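Local coordinates for protein aspartate semialdehyde dehydrogenase (Francisella tularensis subsp. tularensis, PDB 4WOJ) that probably catalyses the NADPH-dependent reductive dephosphorylation of L-aspartyl-4-phosphate to L-aspartate semialdehyde, a step on the way to lysine, threonine and methionine, at residues Lys31-Cys35 with Ile36-Phe40; Gly81-Thr84 with Lys85-His89; Ile204-Glu207 with Leu208-Ser212. All coordinates share one frame; numbering follows the deposited sequence.

Contact 1: residues Lys31-Cys35 with Ile36-Phe40; sequences KDFDC and ILPTF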
ATOM      1  N   LYS B  31       8.473  -4.935  34.496  1.00 40.67           N
ATOM      2  CA  LYS B  31       9.231  -5.550  35.617  1.00 38.44           C
ATOM      3  C   LYS B  31       9.519  -7.028  35.329  1.00 36.53           C
ATOM      4  O   LYS B  31       9.530  -7.860  36.236  1.00 33.70           O
ATOM      5  CB  LYS B  31       8.457  -5.451  36.935  1.00 38.56           C
ATOM      6  CG  LYS B  31       7.804  -4.117  37.230  1.00 41.02           C
ATOM      7  CD  LYS B  31       6.706  -4.312  38.268  1.00 45.68           C
ATOM      8  CE  LYS B  31       6.529  -3.113  39.190  1.00 51.04           C
ATOM      9  NZ  LYS B  31       7.637  -3.086  40.182  1.00 51.54           N
ATOM     10  N   ASP B  32       9.761  -7.351  34.067  1.00 34.65           N
ATOM     11  CA  ASP B  32      10.057  -8.733  33.689  1.00 36.78           C
ATOM     12  C   ASP B  32      11.463  -9.240  34.062  1.00 36.65           C
ATOM     13  O   ASP B  32      11.717 -10.428  33.988  1.00 34.86           O
ATOM     14  CB  ASP B  32       9.791  -8.942  32.204  1.00 37.60           C
ATOM     15  CG  ASP B  32       8.309  -8.983  31.880  1.00 38.65           C
ATOM     16  OD1 ASP B  32       7.475  -9.355  32.739  1.00 37.40           O
ATOM     17  OD2 ASP B  32       7.979  -8.637  30.739  1.00 38.19           O
ATOM     18  N   PHE B  33      12.360  -8.364  34.499  1.00 38.42           N
ATOM     19  CA  PHE B  33      13.637  -8.830  35.087  1.00 42.69           C
ATOM     20  C   PHE B  33      13.527  -9.283  36.547  1.00 43.14           C
ATOM     21  O   PHE B  33      14.424  -9.936  37.060  1.00 44.40           O
ATOM     22  CB  PHE B  33      14.741  -7.781  34.921  1.00 41.56           C
ATOM     23  CG  PHE B  33      15.132  -7.557  33.487  1.00 41.93           C
ATOM     24  CD1 PHE B  33      15.808  -8.524  32.783  1.00 42.06           C
ATOM     25  CD2 PHE B  33      14.788  -6.390  32.833  1.00 43.85           C
ATOM     26  CE1 PHE B  33      16.139  -8.343  31.448  1.00 47.41           C
ATOM     27  CE2 PHE B  33      15.120  -6.196  31.503  1.00 46.80           C
ATOM     28  CZ  PHE B  33      15.802  -7.177  30.803  1.00 47.08           C
ATOM     29  N   ASP B  34      12.415  -8.972  37.204  1.00 44.82           N
ATOM     30  CA  ASP B  34      12.301  -9.182  38.652  1.00 45.84           C
ATOM     31  C   ASP B  34      12.707 -10.561  39.172  1.00 47.50           C
ATOM     32  O   ASP B  34      13.364 -10.644  40.219  1.00 54.80           O
ATOM     33  CB  ASP B  34      10.918  -8.788  39.184  1.00 41.81           C
ATOM     34  CG  ASP B  34      10.730  -7.281  39.242  1.00 39.92           C
ATOM     35  OD1 ASP B  34      11.487  -6.553  38.582  1.00 40.20           O
ATOM     36  OD2 ASP B  34       9.824  -6.806  39.935  1.00 37.57           O
ATOM     37  N   CYS B  35      12.357 -11.628  38.472  1.00 45.49           N
ATOM     38  CA  CYS B  35      12.555 -12.973  39.052  1.00 50.75           C
ATOM     39  C   CYS B  35      13.408 -13.890  38.212  1.00 46.53           C
ATOM     40  O   CYS B  35      13.152 -15.089  38.116  1.00 43.49           O
ATOM     41  CB  CYS B  35      11.205 -13.623  39.317  1.00 57.78           C
ATOM     42  SG  CYS B  35      10.225 -12.628  40.442  1.00 70.08           S
ATOM     43  N   ILE B  36      14.443 -13.315  37.627  1.00 43.22           N
ATOM     44  CA  ILE B  36      15.347 -14.036  36.771  1.00 41.28           C
ATOM     45  C   ILE B  36      16.744 -13.485  36.951  1.00 41.00           C
ATOM     46  O   ILE B  36      16.915 -12.374  37.461  1.00 42.81           O
ATOM     47  CB  ILE B  36      14.936 -13.853  35.297  1.00 44.49           C
ATOM     48  CG1 ILE B  36      14.882 -12.358  34.945  1.00 44.40           C
ATOM     49  CG2 ILE B  36      13.578 -14.491  35.023  1.00 40.22           C
ATOM     50  CD1 ILE B  36      14.938 -12.093  33.464  1.00 43.85           C
ATOM     51  N   LEU B  37      17.737 -14.252  36.518  1.00 38.55           N
ATOM     52  CA  LEU B  37      19.136 -13.805  36.540  1.00 35.49           C
ATOM     53  C   LEU B  37      19.600 -13.508  35.113  1.00 34.79           C
ATOM     54  O   LEU B  37      20.107 -14.383  34.413  1.00 39.01           O
ATOM     55  CB  LEU B  37      20.044 -14.851  37.233  1.00 34.33           C
ATOM     56  CG  LEU B  37      19.591 -15.273  38.645  1.00 36.31           C
ATOM     57  CD1 LEU B  37      20.472 -16.359  39.254  1.00 33.51           C
ATOM     58  CD2 LEU B  37      19.546 -14.051  39.556  1.00 40.57           C
ATOM     59  N   PRO B  38      19.428 -12.270  34.666  1.00 34.30           N
ATOM     60  CA  PRO B  38      19.752 -12.023  33.280  1.00 36.05           C
ATOM     61  C   PRO B  38      21.237 -12.103  33.002  1.00 40.78           C
ATOM     62  O   PRO B  38      22.042 -11.806  33.872  1.00 46.10           O
ATOM     63  CB  PRO B  38      19.251 -10.597  33.039  1.00 35.46           C
ATOM     64  CG  PRO B  38      18.334 -10.311  34.170  1.00 37.29           C
ATOM     65  CD  PRO B  38      18.922 -11.062  35.322  1.00 36.94           C
ATOM     66  N   THR B  39      21.576 -12.516  31.791  1.00 41.02           N
ATOM     67  CA  THR B  39      22.926 -12.436  31.288  1.00 41.62           C
ATOM     68  C   THR B  39      22.843 -11.954  29.856  1.00 40.36           C
ATOM     69  O   THR B  39      22.023 -12.429  29.093  1.00 48.37           O
ATOM     70  CB  THR B  39      23.622 -13.796  31.376  1.00 43.59           C
ATOM     71  OG1 THR B  39      23.719 -14.176  32.751  1.00 47.57           O
ATOM     72  CG2 THR B  39      25.002 -13.752  30.760  1.00 43.91           C
ATOM     73  N   PHE B  40      23.719 -11.035  29.498  1.00 39.96           N
ATOM     74  CA  PHE B  40      23.620 -10.342  28.241  1.00 40.59           C
ATOM     75  C   PHE B  40      24.770 -10.712  27.331  1.00 44.16           C
ATOM     76  O   PHE B  40      25.923 -10.398  27.614  1.00 44.92           O
ATOM     77  CB  PHE B  40      23.546  -8.828  28.494  1.00 42.84           C
ATOM     78  CG  PHE B  40      22.203  -8.406  28.996  1.00 44.17           C
ATOM     79  CD1 PHE B  40      21.145  -8.230  28.104  1.00 42.72           C
ATOM     80  CD2 PHE B  40      21.953  -8.297  30.354  1.00 41.52           C
ATOM     81  CE1 PHE B  40      19.892  -7.885  28.559  1.00 39.78           C
ATOM     82  CE2 PHE B  40      20.689  -7.979  30.810  1.00 39.92           C
ATOM     83  CZ  PHE B  40      19.661  -7.769  29.905  1.00 39.39           C
TER
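The F33 ring meets the side chains of I36, P38 and F40 where a short turn leads into a strand. This is a helix-to-strand connection of the Rossmann-type NAD-binding domain, between helix 18-30 and strand 36-42. K31 leaves the helix with positive phi in a Schellman motif. A type I turn from K31 to D34 follows, with the backbone bond from D34 N to K31 O.

I36 and F33 have the most surface buried here. I36 lies back against the turn. Its CG1 sits between its own backbone N and carbonyl carbon (chi1 56°), which sends the CG1 branch toward the turn. CG1 comes within 3.2 Å of F33 O. The end of the branch then reaches the ring, with I36 CD1 3.7 Å from F33 CD1. The two side chains run at a slant to one another. The I36 amide also turns back to the turn, through a weak bond from I36 N to F33 O at 3.4 Å.

P38 is two residues further along the strand, and its CB points toward the turn. F40 approaches F33 from the opposite direction. Ring atom F33 CE1 lies 3.9 Å from F40 CZ. These are apolar contacts.

F53 and Y57 also meet the F33 ring, while F12 and W15 meet that of F40. D32, next to F33, makes a salt bridge to R362. The ring atom of F33 that touches I36 also touches the proline: P38 CG is 3.4 Å from F33 CD1.

Contact 2: residues Gly81-Thr84 with Lys85-His89; sequences GEYT and KEIHH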
ATOM      1  N   GLY B  81      18.536 -15.391  11.795  1.00 37.41           N
ATOM      2  CA  GLY B  81      18.637 -16.758  11.329  1.00 36.34           C
ATOM      3  C   GLY B  81      20.049 -17.242  11.049  1.00 36.98           C
ATOM      4  O   GLY B  81      20.337 -18.427  11.233  1.00 31.40           O
ATOM      5  N   GLU B  82      20.942 -16.352  10.615  1.00 40.45           N
ATOM      6  CA  GLU B  82      22.371 -16.749  10.434  1.00 46.04           C
ATOM      7  C   GLU B  82      22.952 -17.222  11.761  1.00 44.88           C
ATOM      8  O   GLU B  82      23.737 -18.168  11.813  1.00 49.14           O
ATOM      9  CB  GLU B  82      23.253 -15.626   9.866  1.00 49.42           C
ATOM     10  CG  GLU B  82      22.923 -15.196   8.438  1.00 54.28           C
ATOM     11  CD  GLU B  82      24.158 -14.716   7.671  1.00 60.95           C
ATOM     12  OE1 GLU B  82      24.519 -13.523   7.804  1.00 64.74           O
ATOM     13  OE2 GLU B  82      24.779 -15.536   6.944  1.00 61.81           O
ATOM     14  N   TYR B  83      22.537 -16.561  12.832  1.00 44.28           N
ATOM     15  CA  TYR B  83      23.024 -16.860  14.168  1.00 44.98           C
ATOM     16  C   TYR B  83      22.343 -18.076  14.714  1.00 41.14           C
ATOM     17  O   TYR B  83      22.963 -18.897  15.367  1.00 45.34           O
ATOM     18  CB  TYR B  83      22.785 -15.676  15.108  1.00 47.58           C
ATOM     19  CG  TYR B  83      23.240 -15.927  16.542  1.00 51.69           C
ATOM     20  CD1 TYR B  83      24.543 -15.671  16.932  1.00 55.84           C
ATOM     21  CD2 TYR B  83      22.356 -16.401  17.505  1.00 52.54           C
ATOM     22  CE1 TYR B  83      24.952 -15.881  18.241  1.00 58.26           C
ATOM     23  CE2 TYR B  83      22.758 -16.624  18.812  1.00 52.71           C
ATOM     24  CZ  TYR B  83      24.052 -16.363  19.177  1.00 57.07           C
ATOM     25  OH  TYR B  83      24.463 -16.567  20.480  1.00 61.36           O
ATOM     26  N   THR B  84      21.053 -18.195  14.483  1.00 41.07           N
ATOM     27  CA  THR B  84      20.352 -19.387  14.936  1.00 39.98           C
ATOM     28  C   THR B  84      20.919 -20.594  14.217  1.00 40.86           C
ATOM     29  O   THR B  84      21.029 -21.668  14.784  1.00 38.73           O
ATOM     30  CB  THR B  84      18.848 -19.300  14.658  1.00 38.19           C
ATOM     31  OG1 THR B  84      18.332 -18.105  15.256  1.00 31.21           O
ATOM     32  CG2 THR B  84      18.124 -20.517  15.221  1.00 35.51           C
ATOM     33  N   LYS B  85      21.277 -20.392  12.958  1.00 47.19           N
ATOM     34  CA  LYS B  85      21.852 -21.448  12.144  1.00 51.19           C
ATOM     35  C   LYS B  85      23.216 -21.898  12.591  1.00 52.04           C
ATOM     36  O   LYS B  85      23.515 -23.089  12.608  1.00 50.88           O
ATOM     37  CB  LYS B  85      21.918 -21.013  10.698  1.00 53.67           C
ATOM     38  CG  LYS B  85      20.821 -21.670   9.891  1.00 54.08           C
ATOM     39  CD  LYS B  85      21.107 -21.534   8.408  1.00 54.71           C
ATOM     40  CE  LYS B  85      20.176 -20.505   7.775  1.00 58.45           C
ATOM     41  NZ  LYS B  85      20.912 -19.578   6.877  1.00 60.85           N
ATOM     42  N   GLU B  86      24.043 -20.944  12.977  1.00 58.12           N
ATOM     43  CA  GLU B  86      25.363 -21.273  13.463  1.00 57.63           C
ATOM     44  C   GLU B  86      25.247 -22.052  14.762  1.00 56.40           C
ATOM     45  O   GLU B  86      25.958 -23.016  14.992  1.00 55.24           O
ATOM     46  CB  GLU B  86      26.136 -19.974  13.713  1.00 67.08           C
ATOM     47  CG  GLU B  86      27.414 -20.110  14.537  1.00 71.32           C
ATOM     48  CD  GLU B  86      28.651 -20.037  13.676  1.00 73.12           C
ATOM     49  OE1 GLU B  86      28.671 -19.203  12.743  1.00 74.92           O
ATOM     50  OE2 GLU B  86      29.591 -20.823  13.924  1.00 71.72           O
ATOM     51  N   ILE B  87      24.328 -21.636  15.614  1.00 58.14           N
ATOM     52  CA  ILE B  87      24.514 -21.907  17.034  1.00 57.81           C
ATOM     53  C   ILE B  87      23.517 -22.782  17.705  1.00 54.74           C
ATOM     54  O   ILE B  87      23.872 -23.445  18.677  1.00 52.83           O
ATOM     55  CB  ILE B  87      24.588 -20.605  17.841  1.00 58.49           C
ATOM     56  CG1 ILE B  87      26.036 -20.173  17.893  1.00 64.08           C
ATOM     57  CG2 ILE B  87      24.109 -20.823  19.268  1.00 58.95           C
ATOM     58  CD1 ILE B  87      26.211 -18.692  18.004  1.00 69.50           C
ATOM     59  N   HIS B  88      22.276 -22.749  17.247  1.00 48.01           N
ATOM     60  CA  HIS B  88      21.250 -23.507  17.929  1.00 48.85           C
ATOM     61  C   HIS B  88      21.557 -25.009  17.890  1.00 49.44           C
ATOM     62  O   HIS B  88      21.408 -25.691  18.905  1.00 50.13           O
ATOM     63  CB  HIS B  88      19.884 -23.180  17.337  1.00 46.47           C
ATOM     64  CG  HIS B  88      18.785 -24.063  17.822  1.00 45.09           C
ATOM     65  ND1 HIS B  88      18.393 -25.187  17.136  1.00 46.78           N
ATOM     66  CD2 HIS B  88      17.985 -23.984  18.913  1.00 45.41           C
ATOM     67  CE1 HIS B  88      17.410 -25.780  17.795  1.00 45.80           C
ATOM     68  NE2 HIS B  88      17.147 -25.070  18.880  1.00 44.89           N
ATOM     69  N   HIS B  89      22.001 -25.508  16.740  1.00 51.45           N
ATOM     70  CA  HIS B  89      22.277 -26.941  16.587  1.00 58.61           C
ATOM     71  C   HIS B  89      23.465 -27.397  17.443  1.00 54.49           C
ATOM     72  O   HIS B  89      23.420 -28.484  18.037  1.00 47.96           O
ATOM     73  CB  HIS B  89      22.495 -27.320  15.118  1.00 62.51           C
ATOM     74  CG  HIS B  89      23.751 -26.762  14.529  1.00 74.18           C
ATOM     75  ND1 HIS B  89      23.855 -25.456  14.089  1.00 77.25           N
ATOM     76  CD2 HIS B  89      24.961 -27.331  14.313  1.00 77.44           C
ATOM     77  CE1 HIS B  89      25.071 -25.253  13.614  1.00 76.92           C
ATOM     78  NE2 HIS B  89      25.762 -26.373  13.742  1.00 78.88           N
TER
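T84 and H88 lie side by side one turn apart on helix 81-93 and point the same way. Methyl carbon T84 CG2 is 3.8 Å from H88 CB. Both groups stand anti to their own backbone nitrogens: T84 CG2 by its chi1 of -55° for OG1, and H88 CG at 171°. The H88 ring meets the methyl at a slant.

Y83 and I87 form a second pair with the same spacing. I87 CB lies over one face of the Y83 ring. The two side chains cross at an angle. The modelled approach of the I87 end to the ring is too short to be reliable.

K85 packs back on the first turn. Its CB is 3.1 Å from G81 O. The chain then bends at its far end. K85 NZ and E82 OE2 stay 5.6 Å apart, too far for a salt bridge.

The backbone sets this spacing through i to i+4 bonds. K85 N bonds to G81 O at 2.8 Å, E86 N to E82 O at 3.0 Å, and H88 N to T84 O at 3.0 Å. The bond from I87 N to Y83 O is weak. I87 N also has a weak bond to T84 O.

Further out, polar partners fix the side-chain ends. T84 OG1 is within hydrogen-bonding reach of D102 OD2 and G80 O, which compete for its one proton. H88 NE2 bonds to D135 OD1, and its ring meets W100 edge-to-face. Y83 OH bonds to A63 O.

The helix links parallel strands 74-77 and 99-102 in a beta-alpha-beta unit of the NAD-binding domain. Y83 and I87 pack on L69 of helix 66-70. T84 reaches D102 and H88 reaches W100, both of strand 99-102, and H88 also reaches D135 of strand 135-138.

Contact 3: residues Ile204-Glu207 with Leu208-Ser212; sequences ILRE and LSKDS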
ATOM      1  N   ILE B 204      12.862  15.304 -11.660  1.00 36.05           N
ATOM      2  CA  ILE B 204      14.208  15.426 -11.094  1.00 34.71           C
ATOM      3  C   ILE B 204      14.439  14.433  -9.981  1.00 33.68           C
ATOM      4  O   ILE B 204      15.481  13.786  -9.937  1.00 39.00           O
ATOM      5  CB  ILE B 204      14.492  16.863 -10.594  1.00 36.56           C
ATOM      6  CG1 ILE B 204      14.837  17.793 -11.781  1.00 35.79           C
ATOM      7  CG2 ILE B 204      15.653  16.894  -9.616  1.00 37.00           C
ATOM      8  CD1 ILE B 204      14.473  19.255 -11.545  1.00 32.82           C
ATOM      9  N   LEU B 205      13.471  14.314  -9.077  1.00 34.67           N
ATOM     10  CA  LEU B 205      13.565  13.329  -7.981  1.00 33.05           C
ATOM     11  C   LEU B 205      13.604  11.944  -8.558  1.00 33.79           C
ATOM     12  O   LEU B 205      14.448  11.115  -8.191  1.00 30.91           O
ATOM     13  CB  LEU B 205      12.363  13.403  -7.042  1.00 32.63           C
ATOM     14  CG  LEU B 205      12.047  14.719  -6.361  1.00 33.49           C
ATOM     15  CD1 LEU B 205      10.860  14.563  -5.435  1.00 34.43           C
ATOM     16  CD2 LEU B 205      13.249  15.210  -5.589  1.00 34.72           C
ATOM     17  N   ARG B 206      12.671  11.705  -9.480  1.00 35.78           N
ATOM     18  CA  ARG B 206      12.553  10.398 -10.095  1.00 36.63           C
ATOM     19  C   ARG B 206      13.874   9.948 -10.720  1.00 37.41           C
ATOM     20  O   ARG B 206      14.347   8.851 -10.432  1.00 38.81           O
ATOM     21  CB  ARG B 206      11.436  10.358 -11.124  1.00 36.79           C
ATOM     22  CG  ARG B 206      11.216   8.948 -11.649  1.00 36.08           C
ATOM     23  CD  ARG B 206       9.929   8.837 -12.428  1.00 35.77           C
ATOM     24  NE  ARG B 206      10.154   9.152 -13.838  1.00 37.92           N
ATOM     25  CZ  ARG B 206       9.630  10.182 -14.493  1.00 37.59           C
ATOM     26  NH1 ARG B 206       8.811  11.022 -13.908  1.00 38.42           N
ATOM     27  NH2 ARG B 206       9.917  10.354 -15.772  1.00 42.37           N
ATOM     28  N   GLU B 207      14.480  10.798 -11.543  1.00 39.15           N
ATOM     29  CA  GLU B 207      15.753  10.436 -12.179  1.00 40.93           C
ATOM     30  C   GLU B 207      16.876  10.295 -11.153  1.00 39.86           C
ATOM     31  O   GLU B 207      17.685   9.370 -11.253  1.00 41.64           O
ATOM     32  CB  GLU B 207      16.149  11.432 -13.278  1.00 42.81           C
ATOM     33  CG  GLU B 207      15.233  11.407 -14.499  1.00 44.06           C
ATOM     34  CD  GLU B 207      15.074   9.998 -15.097  1.00 49.91           C
ATOM     35  OE1 GLU B 207      16.103   9.297 -15.301  1.00 53.13           O
ATOM     36  OE2 GLU B 207      13.916   9.580 -15.358  1.00 45.94           O
ATOM     37  N   LEU B 208      16.920  11.182 -10.167  1.00 39.05           N
ATOM     38  CA  LEU B 208      17.955  11.086  -9.111  1.00 40.75           C
ATOM     39  C   LEU B 208      17.808   9.763  -8.331  1.00 42.47           C
ATOM     40  O   LEU B 208      18.812   9.084  -8.031  1.00 43.37           O
ATOM     41  CB  LEU B 208      17.903  12.282  -8.163  1.00 39.26           C
ATOM     42  CG  LEU B 208      19.088  12.427  -7.166  1.00 43.55           C
ATOM     43  CD1 LEU B 208      20.435  12.561  -7.874  1.00 43.19           C
ATOM     44  CD2 LEU B 208      18.912  13.628  -6.239  1.00 37.28           C
ATOM     45  N   SER B 209      16.561   9.389  -8.028  1.00 36.81           N
ATOM     46  CA  SER B 209      16.311   8.192  -7.212  1.00 37.56           C
ATOM     47  C   SER B 209      16.958   6.948  -7.825  1.00 41.54           C
ATOM     48  O   SER B 209      17.388   6.029  -7.103  1.00 43.40           O
ATOM     49  CB  SER B 209      14.805   7.962  -7.004  1.00 37.05           C
ATOM     50  OG  SER B 209      14.204   7.340  -8.114  1.00 32.86           O
ATOM     51  N   LYS B 210      17.014   6.927  -9.156  1.00 44.00           N
ATOM     52  CA  LYS B 210      17.588   5.802  -9.917  1.00 44.51           C
ATOM     53  C   LYS B 210      19.108   5.713  -9.973  1.00 43.62           C
ATOM     54  O   LYS B 210      19.624   4.678 -10.378  1.00 48.87           O
ATOM     55  CB  LYS B 210      17.078   5.824 -11.344  1.00 43.05           C
ATOM     56  CG  LYS B 210      15.678   5.262 -11.451  1.00 48.11           C
ATOM     57  CD  LYS B 210      15.106   5.377 -12.861  1.00 48.69           C
ATOM     58  CE  LYS B 210      14.032   6.439 -12.859  1.00 50.73           C
ATOM     59  NZ  LYS B 210      13.665   6.910 -14.218  1.00 59.43           N
ATOM     60  N   ASP B 211      19.812   6.776  -9.613  1.00 41.01           N
ATOM     61  CA  ASP B 211      21.295   6.750  -9.589  1.00 44.39           C
ATOM     62  C   ASP B 211      21.876   6.179  -8.292  1.00 43.92           C
ATOM     63  O   ASP B 211      21.926   6.861  -7.261  1.00 36.66           O
ATOM     64  CB  ASP B 211      21.874   8.164  -9.788  1.00 46.15           C
ATOM     65  CG  ASP B 211      23.339   8.141 -10.229  1.00 49.45           C
ATOM     66  OD1 ASP B 211      23.971   7.045 -10.267  1.00 49.27           O
ATOM     67  OD2 ASP B 211      23.862   9.230 -10.544  1.00 51.17           O
ATOM     68  N   SER B 212      22.344   4.936  -8.361  1.00 49.15           N
ATOM     69  CA  SER B 212      22.910   4.251  -7.181  1.00 50.46           C
ATOM     70  C   SER B 212      24.205   4.832  -6.657  1.00 50.14           C
ATOM     71  O   SER B 212      24.674   4.443  -5.595  1.00 56.32           O
ATOM     72  CB  SER B 212      23.169   2.779  -7.477  1.00 50.12           C
ATOM     73  OG  SER B 212      22.566   2.397  -8.683  1.00 53.03           O
TER
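I204 begins the last turns of helix 198-209 by accepting a bond from L208 N, at 3.0 Å from I204 O. The helix belongs to the dimerisation domain, and this part of it lies against the second subunit. L208 CB rests near the same carbonyl, and its side chain packs on L188 and I191 of helix 175-191. L205 O accepts the S209 amide, with S209 N 2.7 Å from L205 O. L205 itself packs on L182 of the second subunit.

R206 runs alongside K210, its CG 4.0 Å from K210 CE. R206 NE and K210 NZ are 4.2 Å apart, and the lysine nitrogen lies near the edge of the guanidinium. R206 NH1 has E202 as salt-bridge partner. S209 OG is 2.8 Å from R206 O, but Q321 OE1 of the second subunit is also within reach of that hydroxyl.

E207 crosses K210 at a slant. Its chain is bent at chi2 (-53°), and the carboxylate stands out from the helix, where K210 reaches back to it. K210 NZ meets E207 OE2 at 2.9 Å in a salt bridge, 45° out of the carboxylate plane. With E202 and E207 nearby, the two like charges of R206 and K210 are probably largely offset.

The three contacts come in series along the chain, each between neighbouring segments. Contacts 1 and 2 belong to the NAD-binding domain. Their centres are about 24 Å apart and their nearest atoms about 9 Å apart. They are tied by one parallel sheet: contact 1 leads into strand 36-42, and contact 2 lies on the helix between strands 74-77 and 99-102. Contact 3 lies on helix 198-209, in the dimerisation domain. Its centre is about 49 Å from that of contact 1 and about 39 Å from that of contact 2. Contacts 1 and 2 do not touch the second subunit, whereas contact 3 does. The set thus samples both the nucleotide-binding fold and the dimer interface.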